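PDB 5EWQ: amidase from Bacillus anthracis, which probably hydrolyses carboxylic acid amides to the free acid and ammonia, as a member of the amidase signature family. Local coordinates for residues A[350-355]-A[434-439]; A[360-365]-A[419-424]; A[427-432]-A[459-464]; A[444-449]-A[485-490]. All coordinates share one frame; numbering follows the deposited sequence.

Interaction 1: residues A[350-355]-A[434-439]; sequences IQLNNG and KELNKY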
loop_
_atom_site.group_PDB
_atom_site.type_symbol
_atom_site.label_atom_id
_atom_site.label_comp_id
_atom_site.label_asym_id
_atom_site.label_seq_id
_atom_site.Cartn_x
_atom_site.Cartn_y
_atom_site.Cartn_z
ATOM N N ILE A 350 15.111 12.848 -18.371
ATOM C CA ILE A 350 13.792 13.144 -18.913
ATOM C C ILE A 350 12.958 13.926 -17.909
ATOM O O ILE A 350 12.667 13.432 -16.821
ATOM C CB ILE A 350 13.037 11.851 -19.294
ATOM C CG1 ILE A 350 13.843 11.039 -20.308
ATOM C CG2 ILE A 350 11.641 12.178 -19.822
ATOM C CD1 ILE A 350 13.159 9.773 -20.732
ATOM N N GLN A 351 12.579 15.148 -18.272
ATOM C CA GLN A 351 11.734 15.972 -17.416
ATOM C C GLN A 351 10.299 15.995 -17.932
ATOM O O GLN A 351 9.992 16.662 -18.922
ATOM C CB GLN A 351 12.289 17.396 -17.316
ATOM C CG GLN A 351 11.465 18.316 -16.426
ATOM C CD GLN A 351 12.241 19.529 -15.956
ATOM O OE1 GLN A 351 13.459 19.603 -16.120
ATOM N NE2 GLN A 351 11.539 20.486 -15.362
ATOM N N LEU A 352 9.428 15.253 -17.257
ATOM C CA LEU A 352 8.022 15.174 -17.632
ATOM C C LEU A 352 7.329 16.517 -17.440
ATOM O O LEU A 352 7.660 17.271 -16.524
ATOM C CB LEU A 352 7.311 14.090 -16.816
ATOM C CG LEU A 352 7.165 12.701 -17.442
ATOM C CD1 LEU A 352 8.437 12.276 -18.152
ATOM C CD2 LEU A 352 6.787 11.680 -16.379
ATOM N N ASN A 353 6.368 16.812 -18.309
ATOM C CA ASN A 353 5.629 18.067 -18.235
ATOM C C ASN A 353 4.226 17.874 -17.674
ATOM O O ASN A 353 3.393 17.196 -18.276
ATOM C CB ASN A 353 5.553 18.719 -19.616
ATOM C CG ASN A 353 4.782 20.025 -19.602
ATOM O OD1 ASN A 353 3.572 20.046 -19.832
ATOM N ND2 ASN A 353 5.479 21.122 -19.330
ATOM N N ASN A 354 3.970 18.475 -16.516
ATOM C CA ASN A 354 2.667 18.382 -15.875
ATOM C C ASN A 354 1.749 19.525 -16.295
ATOM O O ASN A 354 1.504 20.452 -15.525
ATOM C CB ASN A 354 2.820 18.370 -14.352
ATOM C CG ASN A 354 3.702 17.238 -13.863
ATOM O OD1 ASN A 354 3.764 16.174 -14.477
ATOM N ND2 ASN A 354 4.391 17.464 -12.750
ATOM N N GLY A 355 1.248 19.453 -17.524
ATOM C CA GLY A 355 0.376 20.486 -18.050
ATOM C C GLY A 355 -1.006 19.967 -18.392
ATOM O O GLY A 355 -1.149 18.964 -19.090
ATOM N N LYS A 434 -0.525 10.637 -23.320
ATOM C CA LYS A 434 0.292 11.059 -24.452
ATOM C C LYS A 434 1.700 11.426 -23.998
ATOM O O LYS A 434 2.679 11.151 -24.692
ATOM C CB LYS A 434 -0.354 12.243 -25.174
ATOM N N GLU A 435 1.794 12.049 -22.827
ATOM C CA GLU A 435 3.080 12.446 -22.267
ATOM C C GLU A 435 3.936 11.227 -21.934
ATOM O O GLU A 435 5.147 11.227 -22.151
ATOM C CB GLU A 435 2.878 13.303 -21.015
ATOM C CG GLU A 435 4.169 13.759 -20.354
ATOM C CD GLU A 435 4.985 14.686 -21.236
ATOM O OE1 GLU A 435 4.790 15.915 -21.147
ATOM O OE2 GLU A 435 5.824 14.185 -22.015
ATOM N N LEU A 436 3.293 10.189 -21.408
ATOM C CA LEU A 436 3.988 8.957 -21.050
ATOM C C LEU A 436 4.405 8.175 -22.290
ATOM O O LEU A 436 5.557 7.760 -22.413
ATOM C CB LEU A 436 3.107 8.089 -20.149
ATOM C CG LEU A 436 3.328 8.214 -18.638
ATOM C CD1 LEU A 436 3.307 9.667 -18.196
ATOM C CD2 LEU A 436 2.284 7.409 -17.880
ATOM N N ASN A 437 3.466 7.984 -23.212
ATOM C CA ASN A 437 3.734 7.248 -24.444
ATOM C C ASN A 437 4.776 7.933 -25.319
ATOM O O ASN A 437 5.390 7.297 -26.177
ATOM C CB ASN A 437 2.443 7.053 -25.239
ATOM C CG ASN A 437 1.472 6.118 -24.551
ATOM O OD1 ASN A 437 1.877 5.177 -23.868
ATOM N ND2 ASN A 437 0.180 6.372 -24.727
ATOM N N LYS A 438 4.968 9.231 -25.099
ATOM C CA LYS A 438 5.973 10.001 -25.824
ATOM C C LYS A 438 7.367 9.424 -25.599
ATOM O O LYS A 438 8.220 9.469 -26.485
ATOM C CB LYS A 438 5.931 11.471 -25.390
ATOM C CG LYS A 438 6.971 12.354 -26.062
ATOM C CD LYS A 438 6.947 13.764 -25.496
ATOM C CE LYS A 438 8.033 14.626 -26.117
ATOM N NZ LYS A 438 8.044 16.002 -25.546
ATOM N N TYR A 439 7.587 8.873 -24.411
ATOM C CA TYR A 439 8.873 8.279 -24.072
ATOM C C TYR A 439 8.797 6.755 -24.054
ATOM O O TYR A 439 9.707 6.078 -24.529
ATOM C CB TYR A 439 9.360 8.799 -22.718
ATOM C CG TYR A 439 9.432 10.307 -22.638
ATOM C CD1 TYR A 439 10.474 11.005 -23.236
ATOM C CD2 TYR A 439 8.459 11.035 -21.964
ATOM C CE1 TYR A 439 10.543 12.383 -23.167
ATOM C CE2 TYR A 439 8.521 12.413 -21.890
ATOM C CZ TYR A 439 9.564 13.082 -22.493
ATOM O OH TYR A 439 9.630 14.455 -22.420
#
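I350 sets its CG2 methyl over the middle of one face of the Y439 ring, a CH-pi contact 3.5 Å from the ring centroid and 13° off the ring normal. CG2 stands anti to the backbone N of I350 and CG1 beside it; CD1, beyond CG1, reaches the ring at Y439 CD1, 3.9 Å away. The two side chains slide past each other in opposite directions. From CB of Y439 outward, CG is 4.0 Å from I350 CG2; CD1 has both CG2 and CD1 of that isoleucine; CD2 and CE2 lie between I350 CG2 and L352 CD1, the latter approaching obliquely to 3.7 Å from CE2; CE1 and CZ each return to I350 CG2. At the tip, OH approaches Q351 O to 4.2 Å, too far for a bond. K438 CB, off toward the rim, meets the opposite face of the ring. One turn earlier, L352 CD2 touches L436 CD1 at 4.4 Å. E435 reaches the same loop with a polar end: its CG is anti to the backbone N (chi1 180°) and the chain bends at chi2; OE1 accepts a weak bond from N353 N at 3.4 Å. OE1 also rests 3.3 Å from N353 CB. L458 of helix 457-462 touches L352, E435 and L436 alike. The contact packs the loop that leaves outermost strand 345-347 against the C-terminal part of helix 418-437 and the residues that follow it, at the rim of the mixed sheet that forms the core of the amidase signature fold.

Interaction 2: residues A[360-365]-A[419-424]; sequences LQTLEY and DEFEKV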
loop_
_atom_site.group_PDB
_atom_site.type_symbol
_atom_site.label_atom_id
_atom_site.label_comp_id
_atom_site.label_asym_id
_atom_site.label_seq_id
_atom_site.Cartn_x
_atom_site.Cartn_y
_atom_site.Cartn_z
ATOM N N LEU A 360 -6.572 17.940 -8.087
ATOM C CA LEU A 360 -7.342 18.445 -6.953
ATOM C C LEU A 360 -8.835 18.565 -7.249
ATOM O O LEU A 360 -9.665 18.098 -6.469
ATOM C CB LEU A 360 -6.795 19.803 -6.509
ATOM C CG LEU A 360 -5.328 19.822 -6.074
ATOM C CD1 LEU A 360 -4.943 21.192 -5.536
ATOM C CD2 LEU A 360 -5.054 18.737 -5.043
ATOM N N GLN A 361 -9.173 19.197 -8.370
ATOM C CA GLN A 361 -10.571 19.389 -8.749
ATOM C C GLN A 361 -11.264 18.054 -8.998
ATOM O O GLN A 361 -12.462 17.909 -8.757
ATOM C CB GLN A 361 -10.678 20.276 -9.991
ATOM C CG GLN A 361 -10.256 21.718 -9.765
ATOM C CD GLN A 361 -10.442 22.579 -11.000
ATOM O OE1 GLN A 361 -10.767 22.076 -12.077
ATOM N NE2 GLN A 361 -10.240 23.883 -10.849
ATOM N N THR A 362 -10.499 17.082 -9.485
ATOM C CA THR A 362 -11.006 15.732 -9.695
ATOM C C THR A 362 -11.403 15.109 -8.359
ATOM O O THR A 362 -12.361 14.340 -8.277
ATOM C CB THR A 362 -9.959 14.841 -10.395
ATOM O OG1 THR A 362 -9.520 15.473 -11.604
ATOM C CG2 THR A 362 -10.542 13.474 -10.724
ATOM N N LEU A 363 -10.663 15.462 -7.313
ATOM C CA LEU A 363 -10.917 14.951 -5.971
ATOM C C LEU A 363 -12.046 15.706 -5.273
ATOM O O LEU A 363 -12.889 15.102 -4.612
ATOM C CB LEU A 363 -9.645 15.031 -5.125
ATOM C CG LEU A 363 -8.500 14.087 -5.497
ATOM C CD1 LEU A 363 -7.179 14.622 -4.976
ATOM C CD2 LEU A 363 -8.763 12.706 -4.938
ATOM N N GLU A 364 -12.051 17.029 -5.424
ATOM C CA GLU A 364 -13.007 17.887 -4.730
ATOM C C GLU A 364 -14.456 17.551 -5.070
ATOM O O GLU A 364 -15.324 17.558 -4.197
ATOM C CB GLU A 364 -12.726 19.358 -5.052
ATOM C CG GLU A 364 -13.719 20.331 -4.437
ATOM C CD GLU A 364 -13.342 21.781 -4.676
ATOM O OE1 GLU A 364 -14.254 22.609 -4.878
ATOM O OE2 GLU A 364 -12.131 22.092 -4.655
ATOM N N TYR A 365 -14.713 17.249 -6.337
ATOM C CA TYR A 365 -16.064 16.924 -6.775
ATOM C C TYR A 365 -16.435 15.477 -6.468
ATOM O O TYR A 365 -17.527 15.197 -5.972
ATOM C CB TYR A 365 -16.220 17.185 -8.276
ATOM C CG TYR A 365 -17.512 16.651 -8.854
ATOM C CD1 TYR A 365 -18.688 17.385 -8.772
ATOM C CD2 TYR A 365 -17.557 15.411 -9.481
ATOM C CE1 TYR A 365 -19.871 16.899 -9.296
ATOM C CE2 TYR A 365 -18.734 14.918 -10.006
ATOM C CZ TYR A 365 -19.888 15.666 -9.912
ATOM O OH TYR A 365 -21.062 15.175 -10.436
ATOM N N ASP A 419 -20.533 18.289 -15.484
ATOM C CA ASP A 419 -20.015 18.624 -16.806
ATOM C C ASP A 419 -18.581 19.128 -16.719
ATOM O O ASP A 419 -17.736 18.770 -17.541
ATOM C CB ASP A 419 -20.900 19.673 -17.481
ATOM C CG ASP A 419 -22.141 19.072 -18.112
ATOM O OD1 ASP A 419 -22.026 17.998 -18.740
ATOM O OD2 ASP A 419 -23.230 19.670 -17.979
ATOM N N GLU A 420 -18.313 19.959 -15.718
ATOM C CA GLU A 420 -16.974 20.492 -15.506
ATOM C C GLU A 420 -16.017 19.395 -15.054
ATOM O O GLU A 420 -14.822 19.448 -15.334
ATOM C CB GLU A 420 -17.004 21.624 -14.476
ATOM N N PHE A 421 -16.555 18.397 -14.359
ATOM C CA PHE A 421 -15.743 17.301 -13.841
ATOM C C PHE A 421 -15.318 16.329 -14.936
ATOM O O PHE A 421 -14.128 16.075 -15.121
ATOM C CB PHE A 421 -16.502 16.547 -12.747
ATOM C CG PHE A 421 -15.868 15.243 -12.360
ATOM C CD1 PHE A 421 -14.728 15.217 -11.572
ATOM C CD2 PHE A 421 -16.414 14.039 -12.777
ATOM C CE1 PHE A 421 -14.143 14.018 -11.214
ATOM C CE2 PHE A 421 -15.834 12.837 -12.421
ATOM C CZ PHE A 421 -14.697 12.826 -11.638
ATOM N N GLU A 422 -16.296 15.787 -15.656
ATOM C CA GLU A 422 -16.028 14.781 -16.681
ATOM C C GLU A 422 -15.199 15.339 -17.835
ATOM O O GLU A 422 -14.543 14.585 -18.555
ATOM C CB GLU A 422 -17.340 14.202 -17.214
ATOM C CG GLU A 422 -18.110 13.376 -16.196
ATOM C CD GLU A 422 -19.348 12.726 -16.786
ATOM O OE1 GLU A 422 -19.731 13.089 -17.917
ATOM O OE2 GLU A 422 -19.934 11.849 -16.118
ATOM N N LYS A 423 -15.229 16.656 -18.006
ATOM C CA LYS A 423 -14.439 17.310 -19.042
ATOM C C LYS A 423 -12.977 17.419 -18.621
ATOM O O LYS A 423 -12.070 17.238 -19.434
ATOM C CB LYS A 423 -15.003 18.698 -19.354
ATOM N N VAL A 424 -12.757 17.719 -17.344
ATOM C CA VAL A 424 -11.410 17.830 -16.797
ATOM C C VAL A 424 -10.718 16.469 -16.778
ATOM O O VAL A 424 -9.548 16.352 -17.147
ATOM C CB VAL A 424 -11.432 18.428 -15.374
ATOM C CG1 VAL A 424 -10.141 18.122 -14.636
ATOM C CG2 VAL A 424 -11.674 19.928 -15.433
#
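Y365 and F421 carry a helix-helix contact near the surface, where helix 360-377 crosses helix 418-437. The segment axes approach to 9.8 Å, and their directions differ by 140°, nearer antiparallel than parallel. Both aromatic side chains start with CG anti to the backbone N and meet crosswise. CD2 of Y365 lies over one face of the F421 ring, toward its rim, while F421 CB sits over the Y365 face, 4.0 Å from its centroid. The two ring planes are inclined by 32°, an oblique pair. Residues 366-418 contain helices but no strand, so the contact joins two arms of a helical excursion between strands 345-347 and 447-451 of the amidase signature fold. T362 holds the next position: its O lies at the edge of the F421 ring, near the ring plane and 3.5 Å from CE1, and its CG2 is 3.7 Å from the same atom. V424 lies one turn on and divides its methyls, CG1 going to T362 OG1 and CG2 to Q361 OE1, each at 4.1 Å. H369 meets the Y365 ring from within its own helix, and T259 touches F421 from a loop.

Interaction 3: residues A[427-432]-A[459-464]; sequences TSQENA and SAVAGY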
loop_
_atom_site.group_PDB
_atom_site.type_symbol
_atom_site.label_atom_id
_atom_site.label_comp_id
_atom_site.label_asym_id
_atom_site.label_seq_id
_atom_site.Cartn_x
_atom_site.Cartn_y
_atom_site.Cartn_z
ATOM N N THR A 427 -9.639 15.534 -20.437
ATOM C CA THR A 427 -8.449 16.236 -20.906
ATOM C C THR A 427 -7.197 15.799 -20.153
ATOM O O THR A 427 -6.104 15.768 -20.717
ATOM C CB THR A 427 -8.606 17.763 -20.767
ATOM O OG1 THR A 427 -8.833 18.101 -19.393
ATOM C CG2 THR A 427 -9.774 18.258 -21.606
ATOM N N SER A 428 -7.362 15.459 -18.878
ATOM C CA SER A 428 -6.236 15.054 -18.044
ATOM C C SER A 428 -5.675 13.699 -18.465
ATOM O O SER A 428 -4.458 13.520 -18.536
ATOM C CB SER A 428 -6.649 15.011 -16.571
ATOM O OG SER A 428 -7.061 16.289 -16.120
ATOM N N GLN A 429 -6.565 12.751 -18.742
ATOM C CA GLN A 429 -6.151 11.411 -19.142
ATOM C C GLN A 429 -5.430 11.420 -20.484
ATOM O O GLN A 429 -4.420 10.740 -20.657
ATOM C CB GLN A 429 -7.356 10.469 -19.208
ATOM C CG GLN A 429 -7.963 10.129 -17.856
ATOM C CD GLN A 429 -9.021 9.046 -17.950
ATOM O OE1 GLN A 429 -9.127 8.352 -18.961
ATOM N NE2 GLN A 429 -9.811 8.897 -16.894
ATOM N N GLU A 430 -5.950 12.195 -21.431
ATOM C CA GLU A 430 -5.370 12.266 -22.766
ATOM C C GLU A 430 -4.007 12.953 -22.760
ATOM O O GLU A 430 -3.147 12.645 -23.583
ATOM C CB GLU A 430 -6.320 12.992 -23.722
ATOM C CG GLU A 430 -7.582 12.210 -24.049
ATOM C CD GLU A 430 -8.521 12.968 -24.965
ATOM O OE1 GLU A 430 -8.496 14.217 -24.943
ATOM O OE2 GLU A 430 -9.282 12.316 -25.710
ATOM N N ASN A 431 -3.815 13.881 -21.828
ATOM C CA ASN A 431 -2.536 14.574 -21.695
ATOM C C ASN A 431 -1.461 13.682 -21.085
ATOM O O ASN A 431 -0.355 13.575 -21.615
ATOM C CB ASN A 431 -2.698 15.840 -20.851
ATOM C CG ASN A 431 -3.448 16.937 -21.580
ATOM O OD1 ASN A 431 -4.111 16.688 -22.586
ATOM N ND2 ASN A 431 -3.347 18.160 -21.073
ATOM N N ALA A 432 -1.799 13.042 -19.970
ATOM C CA ALA A 432 -0.857 12.190 -19.253
ATOM C C ALA A 432 -0.476 10.958 -20.070
ATOM O O ALA A 432 0.688 10.557 -20.096
ATOM C CB ALA A 432 -1.438 11.774 -17.912
ATOM N N SER A 459 1.343 9.286 -14.206
ATOM C CA SER A 459 1.157 7.840 -14.285
ATOM C C SER A 459 -0.112 7.377 -13.571
ATOM O O SER A 459 -0.689 6.348 -13.923
ATOM C CB SER A 459 2.376 7.116 -13.705
ATOM O OG SER A 459 2.620 7.512 -12.366
ATOM N N ALA A 460 -0.542 8.140 -12.571
ATOM C CA ALA A 460 -1.742 7.798 -11.814
ATOM C C ALA A 460 -3.002 8.101 -12.619
ATOM O O ALA A 460 -3.934 7.298 -12.655
ATOM C CB ALA A 460 -1.765 8.547 -10.491
ATOM N N VAL A 461 -3.022 9.263 -13.264
ATOM C CA VAL A 461 -4.166 9.677 -14.070
ATOM C C VAL A 461 -4.282 8.832 -15.336
ATOM O O VAL A 461 -5.374 8.413 -15.719
ATOM C CB VAL A 461 -4.069 11.169 -14.455
ATOM C CG1 VAL A 461 -5.173 11.549 -15.428
ATOM C CG2 VAL A 461 -4.128 12.040 -13.210
ATOM N N ALA A 462 -3.144 8.575 -15.973
ATOM C CA ALA A 462 -3.115 7.801 -17.208
ATOM C C ALA A 462 -3.426 6.326 -16.958
ATOM O O ALA A 462 -3.770 5.592 -17.884
ATOM C CB ALA A 462 -1.764 7.950 -17.888
ATOM N N GLY A 463 -3.302 5.899 -15.707
ATOM C CA GLY A 463 -3.621 4.533 -15.334
ATOM C C GLY A 463 -2.462 3.572 -15.509
ATOM O O GLY A 463 -2.631 2.357 -15.415
ATOM N N TYR A 464 -1.278 4.118 -15.767
ATOM C CA TYR A 464 -0.080 3.307 -15.947
ATOM C C TYR A 464 0.425 2.772 -14.611
ATOM O O TYR A 464 0.325 3.452 -13.589
ATOM C CB TYR A 464 1.014 4.119 -16.646
ATOM C CG TYR A 464 0.823 4.230 -18.143
ATOM C CD1 TYR A 464 -0.272 4.893 -18.676
ATOM C CD2 TYR A 464 1.743 3.675 -19.021
ATOM C CE1 TYR A 464 -0.450 4.996 -20.043
ATOM C CE2 TYR A 464 1.576 3.773 -20.388
ATOM C CZ TYR A 464 0.478 4.436 -20.893
ATOM O OH TYR A 464 0.306 4.536 -22.253
#
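V461 pushes CG1 against the backbone and side chain of S428, 3.7 Å from S428 O and 3.9 Å from S428 CB. This is a buried helix-helix packing in the amidase signature fold, where short helix 457-462 sits against the middle of helix 418-437. CG1, anti to the backbone N (chi1 173°), is the methyl that meets S428 and Q429. Q429 crosses V461 at a slant: its CG lies 4.0 Å from V461 CG1 and 3.8 Å from V461 O. The hydroxyl of S428 is engaged elsewhere: OG is hydrogen-bonded to V424 O and to D358 N. L260 and V357, both from loops, also pack on V461. The close approach of the backbones, with the CA atoms of Q429 and A462 5.1 Å apart, goes with small residues at the next position, where A432 faces both V461 and A462. Just past A462 the chain leaves helical geometry at G463, which has positive phi. A432 CB stands 4.4 Å from the V461 CB methine and 3.8 Å from the A462 CB methyl.

Interaction 4: residues A[444-449]-A[485-490]; sequences GLDALV and VGKQFG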
loop_
_atom_site.group_PDB
_atom_site.type_symbol
_atom_site.label_atom_id
_atom_site.label_comp_id
_atom_site.label_asym_id
_atom_site.label_seq_id
_atom_site.Cartn_x
_atom_site.Cartn_y
_atom_site.Cartn_z
ATOM N N GLY A 444 10.442 4.040 -27.502
ATOM C CA GLY A 444 10.769 2.648 -27.247
ATOM C C GLY A 444 11.351 2.340 -25.880
ATOM O O GLY A 444 12.029 1.326 -25.706
ATOM N N LEU A 445 11.088 3.206 -24.907
ATOM C CA LEU A 445 11.563 2.981 -23.546
ATOM C C LEU A 445 10.683 1.960 -22.837
ATOM O O LEU A 445 9.456 2.035 -22.899
ATOM C CB LEU A 445 11.594 4.291 -22.756
ATOM C CG LEU A 445 12.840 5.178 -22.846
ATOM C CD1 LEU A 445 13.224 5.491 -24.283
ATOM C CD2 LEU A 445 12.606 6.462 -22.076
ATOM N N ASP A 446 11.313 1.005 -22.162
ATOM C CA ASP A 446 10.580 -0.056 -21.481
ATOM C C ASP A 446 9.953 0.425 -20.175
ATOM O O ASP A 446 8.860 -0.010 -19.810
ATOM C CB ASP A 446 11.500 -1.249 -21.216
ATOM C CG ASP A 446 11.850 -2.004 -22.483
ATOM O OD1 ASP A 446 10.934 -2.266 -23.292
ATOM O OD2 ASP A 446 13.040 -2.328 -22.676
ATOM N N ALA A 447 10.644 1.321 -19.477
ATOM C CA ALA A 447 10.150 1.835 -18.204
ATOM C C ALA A 447 10.793 3.166 -17.833
ATOM O O ALA A 447 11.824 3.547 -18.386
ATOM C CB ALA A 447 10.384 0.815 -17.098
ATOM N N LEU A 448 10.172 3.867 -16.890
ATOM C CA LEU A 448 10.691 5.133 -16.383
ATOM C C LEU A 448 10.899 5.053 -14.875
ATOM O O LEU A 448 10.004 4.636 -14.143
ATOM C CB LEU A 448 9.739 6.283 -16.723
ATOM C CG LEU A 448 10.053 7.158 -17.939
ATOM C CD1 LEU A 448 10.334 6.318 -19.172
ATOM C CD2 LEU A 448 8.905 8.121 -18.203
ATOM N N VAL A 449 12.079 5.454 -14.411
ATOM C CA VAL A 449 12.390 5.394 -12.987
ATOM C C VAL A 449 12.450 6.794 -12.372
ATOM O O VAL A 449 12.906 7.747 -13.004
ATOM C CB VAL A 449 13.725 4.645 -12.733
ATOM C CG1 VAL A 449 14.901 5.412 -13.324
ATOM C CG2 VAL A 449 13.932 4.392 -11.246
ATOM N N VAL A 485 7.947 3.450 -13.546
ATOM C CA VAL A 485 6.714 3.589 -14.312
ATOM C C VAL A 485 6.723 2.646 -15.508
ATOM O O VAL A 485 7.560 2.771 -16.402
ATOM C CB VAL A 485 6.503 5.029 -14.814
ATOM C CG1 VAL A 485 5.328 5.089 -15.778
ATOM C CG2 VAL A 485 6.283 5.968 -13.646
ATOM N N GLY A 486 5.789 1.701 -15.521
ATOM C CA GLY A 486 5.684 0.755 -16.614
ATOM C C GLY A 486 4.624 1.161 -17.617
ATOM O O GLY A 486 3.890 2.124 -17.399
ATOM N N LYS A 487 4.548 0.428 -18.723
ATOM C CA LYS A 487 3.550 0.700 -19.749
ATOM C C LYS A 487 2.212 0.067 -19.378
ATOM O O LYS A 487 2.151 -0.802 -18.508
ATOM C CB LYS A 487 4.031 0.194 -21.111
ATOM C CG LYS A 487 4.584 -1.220 -21.093
ATOM C CD LYS A 487 5.838 -1.327 -21.950
ATOM C CE LYS A 487 5.588 -0.843 -23.369
ATOM N NZ LYS A 487 6.825 -0.889 -24.196
ATOM N N GLN A 488 1.148 0.515 -20.040
ATOM C CA GLN A 488 -0.216 0.095 -19.724
ATOM C C GLN A 488 -0.384 -1.421 -19.716
ATOM O O GLN A 488 0.031 -2.104 -20.653
ATOM C CB GLN A 488 -1.203 0.717 -20.715
ATOM N N PHE A 489 -0.988 -1.928 -18.642
ATOM C CA PHE A 489 -1.223 -3.360 -18.456
ATOM C C PHE A 489 0.075 -4.162 -18.499
ATOM O O PHE A 489 0.074 -5.341 -18.850
ATOM C CB PHE A 489 -2.199 -3.891 -19.511
ATOM C CG PHE A 489 -3.508 -3.156 -19.552
ATOM C CD1 PHE A 489 -4.559 -3.535 -18.731
ATOM C CD2 PHE A 489 -3.693 -2.087 -20.414
ATOM C CE1 PHE A 489 -5.766 -2.861 -18.768
ATOM C CE2 PHE A 489 -4.896 -1.409 -20.457
ATOM C CZ PHE A 489 -5.934 -1.797 -19.632
ATOM N N GLY A 490 1.180 -3.520 -18.132
ATOM C CA GLY A 490 2.484 -4.154 -18.194
ATOM C C GLY A 490 3.078 -4.451 -16.832
ATOM O O GLY A 490 4.256 -4.190 -16.590
#
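V485 and L448 form an antiparallel hydrogen-bonded pair between strands 479-485 and 447-451, neighbours in the central mixed sheet of the amidase signature fold. L448 N donates to V485 O at 2.9 Å, with an angle of 161° at the hydrogen; the donor lies in the carbonyl plane, on a lone pair. The reciprocal bond from V485 N to L448 O is modelled as so short that its exact length is doubtful. The two side chains stand on the same face of the sheet, their CB atoms 4.0 Å apart, and V485 CG2 also approaches L448 O at 4.0 Å. A447 adds a CA-H...O contact of 3.3 Å from its CA to V485 O. Beyond the pair the chain leaves the strand and makes a type II turn from K487 to G490, just ahead of helix 491-503. K487 starts with CG between the backbone N and the carbonyl carbon (chi1 48°), and the side chain bends again at chi2 and chi3. K487 CD lies 3.9 Å from D446 O, and NZ remains 4.4 Å from D446 OD1, beyond a salt bridge. The other carboxylate oxygen, D446 OD2, is hydrogen-bonded to K314 N.

From the N terminus, residues 350-355 open the largest loop, closed when 434-439 returns in interaction 1. Interaction 2 falls wholly within it, pairing helix 360-377 with the early part of helix 418-437. Interaction 3 starts farther along that helix and closes on 459-464 after interaction 1 is complete, so these two cross; they also touch through N437 with Y464 and G355 with N431. Interaction 4 follows interaction 1 in series but crosses interaction 3, since 444-449 precedes 459-464 and 485-490 follows it; Y464 packs on G486 and K487. Helix 418-437 thus carries most of one side of interactions 1 to 3, and Y439, through L445, and Y464 tie interactions 1 and 3 to interaction 4.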